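Local coordinates for UPF0255 protein frsA (Vibrio vulnificus, PDB 4I4C) that probably hydrolyses carboxylic esters, as a carboxylesterase of the FrsA family built around an alpha/beta-hydrolase fold, at residues Glu242-Leu247 and Trp341-Gln346; Ala277-Ser282 and Cys292-Ala297; Ser351-Val356 and Ala378-Tyr383; Pro357-Ser362 and Tyr383-Lys388. All blocks are in the same frame, centred on the assembly; numbering follows the deposited sequence.

Contact 1. Residues Glu242-Leu247 and Trp341-Gln346; sequences EDYSRL and WSLKVQ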
loop_
_atom_site.group_PDB
_atom_site.type_symbol
_atom_site.label_atom_id
_atom_site.label_comp_id
_atom_site.label_asym_id
_atom_site.label_seq_id
_atom_site.Cartn_x
_atom_site.Cartn_y
_atom_site.Cartn_z
ATOM N N GLU A 242 -7.691 7.647 -15.248
ATOM C CA GLU A 242 -8.197 8.753 -14.443
ATOM C C GLU A 242 -9.366 8.302 -13.567
ATOM O O GLU A 242 -9.612 8.872 -12.506
ATOM C CB GLU A 242 -8.583 9.952 -15.313
ATOM C CG GLU A 242 -8.497 11.276 -14.561
ATOM C CD GLU A 242 -8.603 12.490 -15.470
ATOM O OE1 GLU A 242 -8.170 12.409 -16.643
ATOM O OE2 GLU A 242 -9.122 13.529 -15.006
ATOM N N ASP A 243 -10.077 7.270 -14.019
ATOM C CA ASP A 243 -11.100 6.614 -13.216
ATOM C C ASP A 243 -10.448 5.480 -12.429
ATOM O O ASP A 243 -10.649 4.305 -12.729
ATOM C CB ASP A 243 -12.209 6.063 -14.114
ATOM C CG ASP A 243 -13.299 5.370 -13.332
ATOM O OD1 ASP A 243 -13.482 5.699 -12.140
ATOM O OD2 ASP A 243 -13.966 4.484 -13.910
ATOM N N TYR A 244 -9.656 5.836 -11.422
ATOM C CA TYR A 244 -8.856 4.842 -10.714
ATOM C C TYR A 244 -9.586 4.258 -9.503
ATOM O O TYR A 244 -9.020 3.466 -8.751
ATOM C CB TYR A 244 -7.467 5.397 -10.347
ATOM C CG TYR A 244 -7.453 6.724 -9.604
ATOM C CD1 TYR A 244 -6.932 7.876 -10.196
ATOM C CD2 TYR A 244 -7.932 6.821 -8.301
ATOM C CE1 TYR A 244 -6.919 9.106 -9.510
ATOM C CE2 TYR A 244 -7.918 8.035 -7.609
ATOM C CZ TYR A 244 -7.413 9.176 -8.216
ATOM O OH TYR A 244 -7.400 10.376 -7.519
ATOM N N SER A 245 -10.848 4.643 -9.330
ATOM C CA SER A 245 -11.682 4.083 -8.268
ATOM C C SER A 245 -12.506 2.929 -8.841
ATOM O O SER A 245 -13.220 2.230 -8.117
ATOM C CB SER A 245 -12.601 5.159 -7.673
ATOM O OG SER A 245 -13.363 5.808 -8.680
ATOM N N ARG A 246 -12.366 2.765 -10.157
ATOM C CA ARG A 246 -13.002 1.750 -11.000
ATOM C C ARG A 246 -13.239 0.388 -10.339
ATOM O O ARG A 246 -14.349 -0.139 -10.350
ATOM C CB ARG A 246 -12.078 1.525 -12.204
ATOM C CG ARG A 246 -12.740 1.247 -13.518
ATOM C CD ARG A 246 -11.832 1.702 -14.665
ATOM N NE ARG A 246 -10.841 0.707 -15.090
ATOM C CZ ARG A 246 -9.543 0.752 -14.801
ATOM N NH1 ARG A 246 -9.057 1.742 -14.058
ATOM N NH2 ARG A 246 -8.725 -0.196 -15.261
ATOM N N LEU A 247 -12.167 -0.198 -9.811
ATOM C CA LEU A 247 -12.218 -1.562 -9.309
ATOM C C LEU A 247 -12.959 -1.618 -7.978
ATOM O O LEU A 247 -13.692 -2.567 -7.699
ATOM C CB LEU A 247 -10.795 -2.132 -9.172
ATOM C CG LEU A 247 -9.851 -2.072 -10.379
ATOM C CD1 LEU A 247 -8.509 -2.777 -10.073
ATOM C CD2 LEU A 247 -10.479 -2.674 -11.617
ATOM N N TRP A 341 -4.323 13.382 -11.695
ATOM C CA TRP A 341 -4.705 12.484 -10.606
ATOM C C TRP A 341 -5.218 13.226 -9.387
ATOM O O TRP A 341 -5.800 12.616 -8.486
ATOM C CB TRP A 341 -3.526 11.594 -10.184
ATOM C CG TRP A 341 -3.113 10.583 -11.203
ATOM C CD1 TRP A 341 -3.783 10.230 -12.340
ATOM C CD2 TRP A 341 -1.933 9.788 -11.169
ATOM N NE1 TRP A 341 -3.086 9.267 -13.020
ATOM C CE2 TRP A 341 -1.944 8.977 -12.320
ATOM C CE3 TRP A 341 -0.860 9.683 -10.277
ATOM C CZ2 TRP A 341 -0.925 8.075 -12.603
ATOM C CZ3 TRP A 341 0.148 8.785 -10.558
ATOM C CH2 TRP A 341 0.109 7.993 -11.712
ATOM N N SER A 342 -4.968 14.530 -9.346
ATOM C CA SER A 342 -5.534 15.393 -8.316
ATOM C C SER A 342 -7.059 15.363 -8.345
ATOM O O SER A 342 -7.667 15.483 -9.405
ATOM C CB SER A 342 -5.047 16.831 -8.510
ATOM O OG SER A 342 -5.948 17.776 -7.936
ATOM N N LEU A 343 -7.663 15.222 -7.172
ATOM C CA LEU A 343 -9.112 15.157 -7.038
ATOM C C LEU A 343 -9.738 16.548 -7.150
ATOM O O LEU A 343 -10.947 16.682 -7.297
ATOM C CB LEU A 343 -9.507 14.511 -5.708
ATOM C CG LEU A 343 -9.244 13.015 -5.528
ATOM C CD1 LEU A 343 -9.670 12.576 -4.125
ATOM C CD2 LEU A 343 -9.974 12.211 -6.578
ATOM N N LYS A 344 -8.897 17.571 -7.064
ATOM C CA LYS A 344 -9.300 18.937 -7.343
ATOM C C LYS A 344 -9.308 19.145 -8.860
ATOM O O LYS A 344 -10.276 19.665 -9.417
ATOM C CB LYS A 344 -8.335 19.924 -6.675
ATOM C CG LYS A 344 -8.805 21.365 -6.662
ATOM C CD LYS A 344 -7.641 22.298 -6.388
ATOM C CE LYS A 344 -8.010 23.342 -5.349
ATOM N NZ LYS A 344 -9.158 24.171 -5.787
ATOM N N VAL A 345 -8.232 18.725 -9.526
ATOM C CA VAL A 345 -8.158 18.792 -10.983
ATOM C C VAL A 345 -9.277 17.991 -11.669
ATOM O O VAL A 345 -9.765 18.365 -12.743
ATOM C CB VAL A 345 -6.762 18.397 -11.490
ATOM C CG1 VAL A 345 -6.720 18.367 -13.016
ATOM C CG2 VAL A 345 -5.737 19.378 -10.945
ATOM N N GLN A 346 -9.722 16.923 -11.018
ATOM C CA GLN A 346 -10.822 16.120 -11.543
ATOM C C GLN A 346 -12.220 16.696 -11.243
ATOM O O GLN A 346 -13.206 16.272 -11.842
ATOM C CB GLN A 346 -10.712 14.683 -11.046
ATOM C CG GLN A 346 -9.409 14.013 -11.425
ATOM C CD GLN A 346 -9.390 12.556 -11.036
ATOM O OE1 GLN A 346 -10.436 11.978 -10.755
ATOM N NE2 GLN A 346 -8.204 11.952 -11.011
#

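Contact 2. Residues Ala277-Ser282 and Cys292-Ala297; sequences AMVRLS and CVILGA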
loop_
_atom_site.group_PDB
_atom_site.type_symbol
_atom_site.label_atom_id
_atom_site.label_comp_id
_atom_site.label_asym_id
_atom_site.label_seq_id
_atom_site.Cartn_x
_atom_site.Cartn_y
_atom_site.Cartn_z
ATOM N N ALA A 277 -8.626 7.035 -4.017
ATOM C CA ALA A 277 -9.642 6.185 -4.616
ATOM C C ALA A 277 -10.882 6.093 -3.745
ATOM O O ALA A 277 -12.008 6.024 -4.255
ATOM C CB ALA A 277 -9.074 4.798 -4.887
ATOM N N MET A 278 -10.675 6.078 -2.432
ATOM C CA MET A 278 -11.786 5.988 -1.490
ATOM C C MET A 278 -12.587 7.298 -1.461
ATOM O O MET A 278 -13.808 7.273 -1.319
ATOM C CB MET A 278 -11.277 5.637 -0.082
ATOM C CG MET A 278 -10.520 4.307 -0.001
ATOM S SD MET A 278 -11.447 3.013 -0.856
ATOM C CE MET A 278 -10.415 2.788 -2.298
ATOM N N VAL A 279 -11.894 8.426 -1.595
ATOM C CA VAL A 279 -12.571 9.727 -1.579
ATOM C C VAL A 279 -13.396 9.841 -2.841
ATOM O O VAL A 279 -14.572 10.189 -2.796
ATOM C CB VAL A 279 -11.592 10.906 -1.600
ATOM C CG1 VAL A 279 -12.369 12.191 -1.709
ATOM C CG2 VAL A 279 -10.725 10.932 -0.370
ATOM N N ARG A 280 -12.770 9.548 -3.957
ATOM C CA ARG A 280 -13.424 9.452 -5.226
ATOM C C ARG A 280 -14.688 8.646 -5.161
ATOM O O ARG A 280 -15.733 9.063 -5.557
ATOM C CB ARG A 280 -12.505 8.816 -6.221
ATOM C CG ARG A 280 -12.442 9.522 -7.491
ATOM C CD ARG A 280 -11.893 8.698 -8.539
ATOM N NE ARG A 280 -11.915 9.443 -9.776
ATOM C CZ ARG A 280 -12.586 9.033 -10.824
ATOM N NH1 ARG A 280 -12.627 9.717 -11.919
ATOM N NH2 ARG A 280 -13.224 7.923 -10.743
ATOM N N LEU A 281 -14.562 7.477 -4.607
ATOM C CA LEU A 281 -15.700 6.582 -4.433
ATOM C C LEU A 281 -16.773 7.146 -3.481
ATOM O O LEU A 281 -17.964 6.841 -3.625
ATOM C CB LEU A 281 -15.218 5.205 -3.962
ATOM C CG LEU A 281 -16.288 4.142 -3.731
ATOM C CD1 LEU A 281 -17.170 3.984 -4.959
ATOM C CD2 LEU A 281 -15.638 2.812 -3.370
ATOM N N SER A 282 -16.355 7.970 -2.522
ATOM C CA SER A 282 -17.267 8.470 -1.506
ATOM C C SER A 282 -18.104 9.603 -2.074
ATOM O O SER A 282 -19.109 9.999 -1.482
ATOM C CB SER A 282 -16.504 8.946 -0.271
ATOM O OG SER A 282 -15.944 7.850 0.442
ATOM N N CYS A 292 -15.861 6.942 5.408
ATOM C CA CYS A 292 -14.561 6.872 4.749
ATOM C C CYS A 292 -13.464 7.477 5.635
ATOM O O CYS A 292 -13.662 8.505 6.282
ATOM C CB CYS A 292 -14.599 7.566 3.374
ATOM S SG CYS A 292 -12.979 7.601 2.491
ATOM N N VAL A 293 -12.308 6.819 5.677
ATOM C CA VAL A 293 -11.168 7.322 6.428
ATOM C C VAL A 293 -9.930 7.159 5.555
ATOM O O VAL A 293 -9.715 6.096 4.962
ATOM C CB VAL A 293 -10.955 6.538 7.739
ATOM C CG1 VAL A 293 -9.802 7.128 8.537
ATOM C CG2 VAL A 293 -12.228 6.516 8.573
ATOM N N ILE A 294 -9.131 8.209 5.469
ATOM C CA ILE A 294 -7.918 8.180 4.677
ATOM C C ILE A 294 -6.712 8.638 5.497
ATOM O O ILE A 294 -6.841 9.461 6.389
ATOM C CB ILE A 294 -8.046 9.024 3.386
ATOM C CG1 ILE A 294 -8.300 10.503 3.713
ATOM C CG2 ILE A 294 -9.160 8.480 2.484
ATOM C CD1 ILE A 294 -8.123 11.426 2.490
ATOM N N LEU A 295 -5.535 8.074 5.217
ATOM C CA LEU A 295 -4.329 8.505 5.907
ATOM C C LEU A 295 -3.208 8.694 4.899
ATOM O O LEU A 295 -2.921 7.790 4.112
ATOM C CB LEU A 295 -3.931 7.492 6.991
ATOM C CG LEU A 295 -2.637 7.759 7.777
ATOM C CD1 LEU A 295 -2.565 9.164 8.364
ATOM C CD2 LEU A 295 -2.445 6.714 8.881
ATOM N N GLY A 296 -2.569 9.860 4.927
ATOM C CA GLY A 296 -1.419 10.118 4.063
ATOM C C GLY A 296 -1.704 10.143 2.563
ATOM O O GLY A 296 -0.819 9.858 1.754
ATOM N N ALA A 297 -2.932 10.496 2.183
ATOM C CA ALA A 297 -3.339 10.491 0.775
ATOM C C ALA A 297 -2.835 11.717 -0.005
ATOM O O ALA A 297 -2.923 12.855 0.484
ATOM C CB ALA A 297 -4.876 10.363 0.665
#

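Contact 3. Residues Ser351-Val356 and Ala378-Tyr383; sequences SRKTKV and AFFSTY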
loop_
_atom_site.group_PDB
_atom_site.type_symbol
_atom_site.label_atom_id
_atom_site.label_comp_id
_atom_site.label_asym_id
_atom_site.label_seq_id
_atom_site.Cartn_x
_atom_site.Cartn_y
_atom_site.Cartn_z
ATOM N N SER A 351 -17.429 22.134 -5.330
ATOM C CA SER A 351 -18.752 22.608 -4.926
ATOM C C SER A 351 -19.625 21.542 -4.271
ATOM O O SER A 351 -20.208 21.767 -3.210
ATOM C CB SER A 351 -19.474 23.230 -6.126
ATOM O OG SER A 351 -19.189 22.515 -7.321
ATOM N N ARG A 352 -19.708 20.384 -4.912
ATOM C CA ARG A 352 -20.546 19.295 -4.437
ATOM C C ARG A 352 -20.071 18.699 -3.116
ATOM O O ARG A 352 -18.902 18.357 -2.961
ATOM C CB ARG A 352 -20.608 18.206 -5.501
ATOM C CG ARG A 352 -20.970 18.750 -6.864
ATOM C CD ARG A 352 -22.311 18.218 -7.331
ATOM N NE ARG A 352 -23.334 18.319 -6.299
ATOM C CZ ARG A 352 -24.508 17.704 -6.364
ATOM N NH1 ARG A 352 -24.799 16.947 -7.419
ATOM N NH2 ARG A 352 -25.388 17.839 -5.377
ATOM N N LYS A 353 -20.995 18.586 -2.170
ATOM C CA LYS A 353 -20.740 17.946 -0.893
ATOM C C LYS A 353 -21.060 16.462 -1.017
ATOM O O LYS A 353 -21.765 16.052 -1.946
ATOM C CB LYS A 353 -21.618 18.567 0.194
ATOM C CG LYS A 353 -21.380 20.049 0.447
ATOM C CD LYS A 353 -19.931 20.318 0.829
ATOM C CE LYS A 353 -19.800 21.422 1.876
ATOM N NZ LYS A 353 -19.922 20.907 3.285
ATOM N N THR A 354 -20.534 15.652 -0.097
ATOM C CA THR A 354 -20.966 14.265 -0.025
ATOM C C THR A 354 -21.612 13.983 1.337
ATOM O O THR A 354 -21.227 14.561 2.358
ATOM C CB THR A 354 -19.797 13.263 -0.359
ATOM O OG1 THR A 354 -20.183 11.924 -0.015
ATOM C CG2 THR A 354 -18.522 13.644 0.379
ATOM N N LYS A 355 -22.614 13.110 1.340
ATOM C CA LYS A 355 -23.300 12.725 2.569
ATOM C C LYS A 355 -22.399 11.817 3.413
ATOM O O LYS A 355 -22.612 11.651 4.617
ATOM C CB LYS A 355 -24.606 12.013 2.216
ATOM C CG LYS A 355 -25.445 11.577 3.390
ATOM C CD LYS A 355 -26.668 10.842 2.891
ATOM C CE LYS A 355 -27.487 10.325 4.043
ATOM N NZ LYS A 355 -28.663 9.575 3.541
ATOM N N VAL A 356 -21.400 11.230 2.754
ATOM C CA VAL A 356 -20.395 10.389 3.408
ATOM C C VAL A 356 -19.500 11.199 4.338
ATOM O O VAL A 356 -18.831 12.139 3.909
ATOM C CB VAL A 356 -19.492 9.670 2.386
ATOM C CG1 VAL A 356 -18.530 8.718 3.114
ATOM C CG2 VAL A 356 -20.343 8.920 1.354
ATOM N N ALA A 378 -12.171 17.462 3.772
ATOM C CA ALA A 378 -13.024 17.446 4.945
ATOM C C ALA A 378 -14.176 18.415 4.789
ATOM O O ALA A 378 -15.284 18.151 5.259
ATOM C CB ALA A 378 -12.235 17.765 6.197
ATOM N N PHE A 379 -13.911 19.530 4.120
ATOM C CA PHE A 379 -14.941 20.538 3.952
ATOM C C PHE A 379 -16.069 20.046 3.066
ATOM O O PHE A 379 -17.224 20.402 3.288
ATOM C CB PHE A 379 -14.390 21.845 3.390
ATOM C CG PHE A 379 -15.421 22.932 3.331
ATOM C CD1 PHE A 379 -15.795 23.607 4.486
ATOM C CD2 PHE A 379 -16.049 23.251 2.137
ATOM C CE1 PHE A 379 -16.755 24.593 4.444
ATOM C CE2 PHE A 379 -17.014 24.243 2.088
ATOM C CZ PHE A 379 -17.366 24.914 3.244
ATOM N N PHE A 380 -15.735 19.225 2.071
ATOM C CA PHE A 380 -16.735 18.758 1.118
ATOM C C PHE A 380 -17.397 17.460 1.545
ATOM O O PHE A 380 -17.962 16.747 0.721
ATOM C CB PHE A 380 -16.137 18.652 -0.281
ATOM C CG PHE A 380 -15.810 19.986 -0.876
ATOM C CD1 PHE A 380 -16.822 20.803 -1.370
ATOM C CD2 PHE A 380 -14.504 20.444 -0.912
ATOM C CE1 PHE A 380 -16.532 22.048 -1.901
ATOM C CE2 PHE A 380 -14.205 21.687 -1.447
ATOM C CZ PHE A 380 -15.220 22.490 -1.944
ATOM N N SER A 381 -17.337 17.187 2.845
ATOM C CA SER A 381 -17.919 15.988 3.429
ATOM C C SER A 381 -18.852 16.389 4.561
ATOM O O SER A 381 -18.486 17.207 5.399
ATOM C CB SER A 381 -16.806 15.047 3.958
ATOM O OG SER A 381 -17.349 14.028 4.786
ATOM N N THR A 382 -20.053 15.816 4.587
ATOM C CA THR A 382 -21.000 16.117 5.655
ATOM C C THR A 382 -20.620 15.399 6.942
ATOM O O THR A 382 -20.595 14.167 7.001
ATOM C CB THR A 382 -22.458 15.786 5.275
ATOM O OG1 THR A 382 -22.882 16.654 4.217
ATOM C CG2 THR A 382 -23.373 15.977 6.486
ATOM N N TYR A 383 -20.332 16.202 7.957
ATOM C CA TYR A 383 -19.774 15.764 9.232
ATOM C C TYR A 383 -18.341 15.240 9.041
ATOM O O TYR A 383 -17.855 14.430 9.838
ATOM C CB TYR A 383 -20.659 14.727 9.941
ATOM C CG TYR A 383 -22.117 15.110 10.087
ATOM C CD1 TYR A 383 -22.514 16.443 10.131
ATOM C CD2 TYR A 383 -23.098 14.126 10.190
ATOM C CE1 TYR A 383 -23.861 16.789 10.259
ATOM C CE2 TYR A 383 -24.441 14.457 10.315
ATOM C CZ TYR A 383 -24.818 15.791 10.349
ATOM O OH TYR A 383 -26.158 16.118 10.486
HETATM O O HOH W 1 -22.827 12.464 7.152
#

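Contact 4. Residues Pro357-Ser362 and Tyr383-Lys388; sequences PILAMS and YGKAKK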
loop_
_atom_site.group_PDB
_atom_site.type_symbol
_atom_site.label_atom_id
_atom_site.label_comp_id
_atom_site.label_asym_id
_atom_site.label_seq_id
_atom_site.Cartn_x
_atom_site.Cartn_y
_atom_site.Cartn_z
ATOM N N PRO A 357 -19.500 10.847 5.625
ATOM C CA PRO A 357 -18.554 11.506 6.518
ATOM C C PRO A 357 -17.149 10.938 6.282
ATOM O O PRO A 357 -16.917 9.733 6.403
ATOM C CB PRO A 357 -19.102 11.170 7.905
ATOM C CG PRO A 357 -19.818 9.888 7.735
ATOM C CD PRO A 357 -20.302 9.822 6.311
ATOM N N ILE A 358 -16.231 11.812 5.891
ATOM C CA ILE A 358 -14.851 11.430 5.642
ATOM C C ILE A 358 -13.948 12.018 6.717
ATOM O O ILE A 358 -13.965 13.227 6.960
ATOM C CB ILE A 358 -14.358 11.955 4.274
ATOM C CG1 ILE A 358 -15.259 11.456 3.147
ATOM C CG2 ILE A 358 -12.891 11.564 4.037
ATOM C CD1 ILE A 358 -15.036 12.158 1.834
ATOM N N LEU A 359 -13.172 11.159 7.365
ATOM C CA LEU A 359 -12.114 11.606 8.254
ATOM C C LEU A 359 -10.817 11.526 7.472
ATOM O O LEU A 359 -10.455 10.463 6.974
ATOM C CB LEU A 359 -12.034 10.707 9.486
ATOM C CG LEU A 359 -10.788 10.862 10.356
ATOM C CD1 LEU A 359 -10.782 12.216 11.027
ATOM C CD2 LEU A 359 -10.684 9.735 11.392
ATOM N N ALA A 360 -10.120 12.650 7.371
ATOM C CA ALA A 360 -8.953 12.761 6.516
ATOM C C ALA A 360 -7.753 13.215 7.334
ATOM O O ALA A 360 -7.712 14.341 7.834
ATOM C CB ALA A 360 -9.230 13.724 5.367
ATOM N N MET A 361 -6.778 12.324 7.478
ATOM C CA MET A 361 -5.646 12.578 8.339
ATOM C C MET A 361 -4.351 12.407 7.581
ATOM O O MET A 361 -4.279 11.672 6.592
ATOM C CB MET A 361 -5.654 11.587 9.507
ATOM C CG MET A 361 -6.993 11.513 10.239
ATOM S SD MET A 361 -7.084 10.203 11.474
ATOM C CE MET A 361 -7.195 8.745 10.457
ATOM N N SER A 362 -3.329 13.086 8.070
ATOM C CA SER A 362 -1.960 12.800 7.691
ATOM C C SER A 362 -1.086 13.269 8.835
ATOM O O SER A 362 -1.538 14.041 9.688
ATOM C CB SER A 362 -1.585 13.510 6.391
ATOM O OG SER A 362 -1.393 14.896 6.616
ATOM N N TYR A 383 -20.332 16.202 7.957
ATOM C CA TYR A 383 -19.774 15.764 9.232
ATOM C C TYR A 383 -18.341 15.240 9.041
ATOM O O TYR A 383 -17.855 14.430 9.838
ATOM C CB TYR A 383 -20.659 14.727 9.941
ATOM C CG TYR A 383 -22.117 15.110 10.087
ATOM C CD1 TYR A 383 -22.514 16.443 10.131
ATOM C CD2 TYR A 383 -23.098 14.126 10.190
ATOM C CE1 TYR A 383 -23.861 16.789 10.259
ATOM C CE2 TYR A 383 -24.441 14.457 10.315
ATOM C CZ TYR A 383 -24.818 15.791 10.349
ATOM O OH TYR A 383 -26.158 16.118 10.486
ATOM N N GLY A 384 -17.684 15.721 7.985
ATOM C CA GLY A 384 -16.290 15.412 7.712
ATOM C C GLY A 384 -15.331 16.133 8.645
ATOM O O GLY A 384 -15.741 16.986 9.436
ATOM N N LYS A 385 -14.045 15.801 8.539
ATOM C CA LYS A 385 -13.052 16.281 9.489
ATOM C C LYS A 385 -11.627 15.978 9.016
ATOM O O LYS A 385 -11.308 14.845 8.618
ATOM C CB LYS A 385 -13.292 15.643 10.861
ATOM C CG LYS A 385 -12.356 16.154 11.949
ATOM C CD LYS A 385 -12.544 15.421 13.274
ATOM C CE LYS A 385 -11.473 15.845 14.282
ATOM N NZ LYS A 385 -10.952 14.708 15.112
ATOM N N ALA A 386 -10.776 16.998 9.043
ATOM C CA ALA A 386 -9.366 16.812 8.741
ATOM C C ALA A 386 -8.571 16.879 10.028
ATOM O O ALA A 386 -8.968 17.565 10.965
ATOM C CB ALA A 386 -8.871 17.861 7.767
ATOM N N LYS A 387 -7.443 16.172 10.074
ATOM C CA LYS A 387 -6.564 16.259 11.234
ATOM C C LYS A 387 -5.084 16.279 10.827
ATOM O O LYS A 387 -4.664 15.556 9.925
ATOM C CB LYS A 387 -6.858 15.112 12.204
ATOM C CG LYS A 387 -5.881 14.996 13.363
ATOM C CD LYS A 387 -5.926 16.212 14.274
ATOM C CE LYS A 387 -4.947 16.075 15.439
ATOM N NZ LYS A 387 -5.342 14.994 16.395
ATOM N N LYS A 388 -4.313 17.153 11.462
ATOM C CA LYS A 388 -2.867 17.135 11.347
ATOM C C LYS A 388 -2.336 16.445 12.595
ATOM O O LYS A 388 -2.379 16.999 13.698
ATOM C CB LYS A 388 -2.303 18.552 11.217
ATOM C CG LYS A 388 -0.815 18.672 11.563
ATOM C CD LYS A 388 -0.161 19.825 10.834
ATOM C CE LYS A 388 -0.956 21.098 10.996
ATOM N NZ LYS A 388 -0.298 22.208 10.268
HETATM O O HOH W 2 -3.349 16.644 7.628
#

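Contact 1. Residues Glu242-Leu247 and Trp341-Gln346
Tyr244, in the turn leading into helix 246-254 of the alpha/beta-hydrolase fold, reaches with its phenol to Trp341 and Leu343 in the long loop that precedes strand 358-363. Its OH donates to Trp341 O over 2.9 Å, and the bond lies both at the edge of the phenol ring, in its plane, and in the plane of the carbonyl. A tyrosine suits this buried place because its ring packs against Trp341 and Leu343 while the hydroxyl at its end bonds a loop carbonyl; Asn276 ND2 is a second partner of that hydroxyl.

The same ring forms an offset edge-to-face pair with Trp341, its edge toward the face of the five-membered ring, centroids 5.9 Å apart and planes at 84°. This joins the turn to the surroundings of the bound hexanoic acid, about 6 Å from the Trp341 side chain. Leu343 CD2 packs against Tyr244 OH at 3.3 Å, and Leu343 also rests on helix 273-284. Within the loop Ser342 OG accepts from Val345 N at 2.9 Å, an ST motif.

On the more exposed side, Glu242 and Gln346 reach toward each other tip to tip; Gln346 NE2 lies 3.6 Å from Glu242 CG and the carboxylate lies near Gln346 CG, though the glutamate is poorly ordered and its end is uncertain. Gln346 NE2 also lies 3.5 Å from Tyr244 CE1. Both ends of the amide are bound elsewhere, NE2 to Ala340 O and OE1 to Arg280 NE, and Arg280 in turn makes a salt bridge with Asp243.

Contact 2. Residues Ala277-Ser282 and Cys292-Ala297
No aromatic ring takes part where Met278, Val279 and Ser282 of helix 273-284 meet Cys292 and Ile294 of strand 291-295; the flat group that matters is the Met278 carbonyl. Ser282 OG donates to Met278 O at 2.8 Å from a position tilted 33° from the carbonyl plane. This bond lets a hydroxyl sit inside the buried interface by turning its polarity back onto its own helix.

Cys292 is the centre of the contact on the strand. Its SG, anti to the backbone N (chi1 177°), lies 3.7 Å from Met278 CB, while its CB comes within 3.2 Å of Ser282 OG. Cysteine is small enough to let the helix come close and apolar enough to be buried beside methionine. Further along, Val279 and Ile294 cross at about a right angle, Val279 CG2 lying 3.9 Å from Ile294 CD1. Beta-branched residues suit an extended strand, and here the isoleucine meets the helix with two branches, CD1 and CG2, since its CG2 also lies 4.4 Å from Met278 CB.

The short axes are 8.6 Å apart and run nearly antiparallel, at 154°, as expected for a helix and the strand that follows it in a beta-alpha-beta unit. Leu295, farther along the strand, belongs to the pocket of the bound polyether. With the serine satisfied within the helix, the cohesion between the two segments is probably mainly dispersion and the hydrophobic effect.

Contact 3. Residues Ser351-Val356 and Ala378-Tyr383
Thr354 and Ser381 form a single backbone bridge, flanked by two bonds: Thr354 N donates to Phe380 O at 2.9 Å, and Thr382 N to Thr354 O at 2.8 Å. Thr382 OG1 adds a weak bond to the same Thr354 carbonyl. Ser381 OG, anti to the backbone N (chi1 167°), donates to Val356 O at 2.6 Å, in the carbonyl plane and on a lone pair; it also bonds Ile358 N, tying segment 378-383 to the chain entering strand 358-363. Beyond it, a water donates to both Lys355 O and Thr382 O.

The Lys353 chain bends back until NZ donates to Phe379 O at 2.7 Å, nearly along the C=O axis. That ammonium also stands over the face of the Phe379 ring, 4.6 Å from its centroid and 11° off the normal, a cation-pi contact. A lysine suits this exposed position: its flexible methylenes pack while its charge reaches a carbonyl near the helix end, where the helix dipole would probably welcome it.

Outward, Lys353 CD lies 3.8 Å from Phe380 CD1, and Phe380 CE1 reaches Ser351 N at 3.5 Å. Phe380 is the first residue to leave helical geometry after helix 371-379. Thr354 forms an ST turn, OG1 accepting from Val356 N while also bonding Ser282 O. The bridge thus sits beside the end of helix 273-284, whose Phe283 touches Thr354 and Phe380, just before strand 358-363.

Contact 4. Residues Pro357-Ser362 and Tyr383-Lys388
Leu359, Ala360 and Met361 lie side by side with Lys385, Ala386 and Lys387 as two parallel strands, their axes 4.7 Å apart and 14° from parallel. The tight part is the middle of the ladder. Lys385 brackets Leu359, its N donating to Ile358 O at 3.0 Å and its O accepting from Ala360 N at 2.8 Å; Lys387 N then donates to Ala360 O at 2.9 Å. Ala360 and Ala386 face helix 371-379, where a methyl group leaves room for a close helix. On the other face Leu359 and Met361 pack under helix 394-413, and Met361 CG touches Lys387 CB at 4.1 Å.

Toward Ser362 the ladder slackens. Ser362 N reaches Lys387 O through a weak bond of 3.4 Å, and a water donates to both that carbonyl and Ser362 OG, which is also bonded to Ser369 O. Solvent meets the outer strand at Lys385 and Lys388, which are exposed on opposite faces; long charged chains suit a strand at the sheet margin. Such a pair, joined through helix 371-379, is a beta-alpha-beta crossover, here supplying the last two strands of the alpha/beta-hydrolase sheet.

In the fold
From the N terminus, 242-247 opens the longest loop, which contact 1 closes only at 341-346. Nested inside it, contact 2 closes a short loop between helix 273-284 and strand 291-295; the two contacts touch each other. Contacts 3 and 4 follow in series and cross one another: 351-356 and 357-362 both come before 378-383 and 383-388, and Tyr383 belongs to both contacts. Contact 4 extends the sheet that contact 2 reaches, since strands 291-295 and 358-363 are neighbours, while contact 3 ties the loop before strand 358-363 to the end of helix 371-379, and to Ser282 of contact 2.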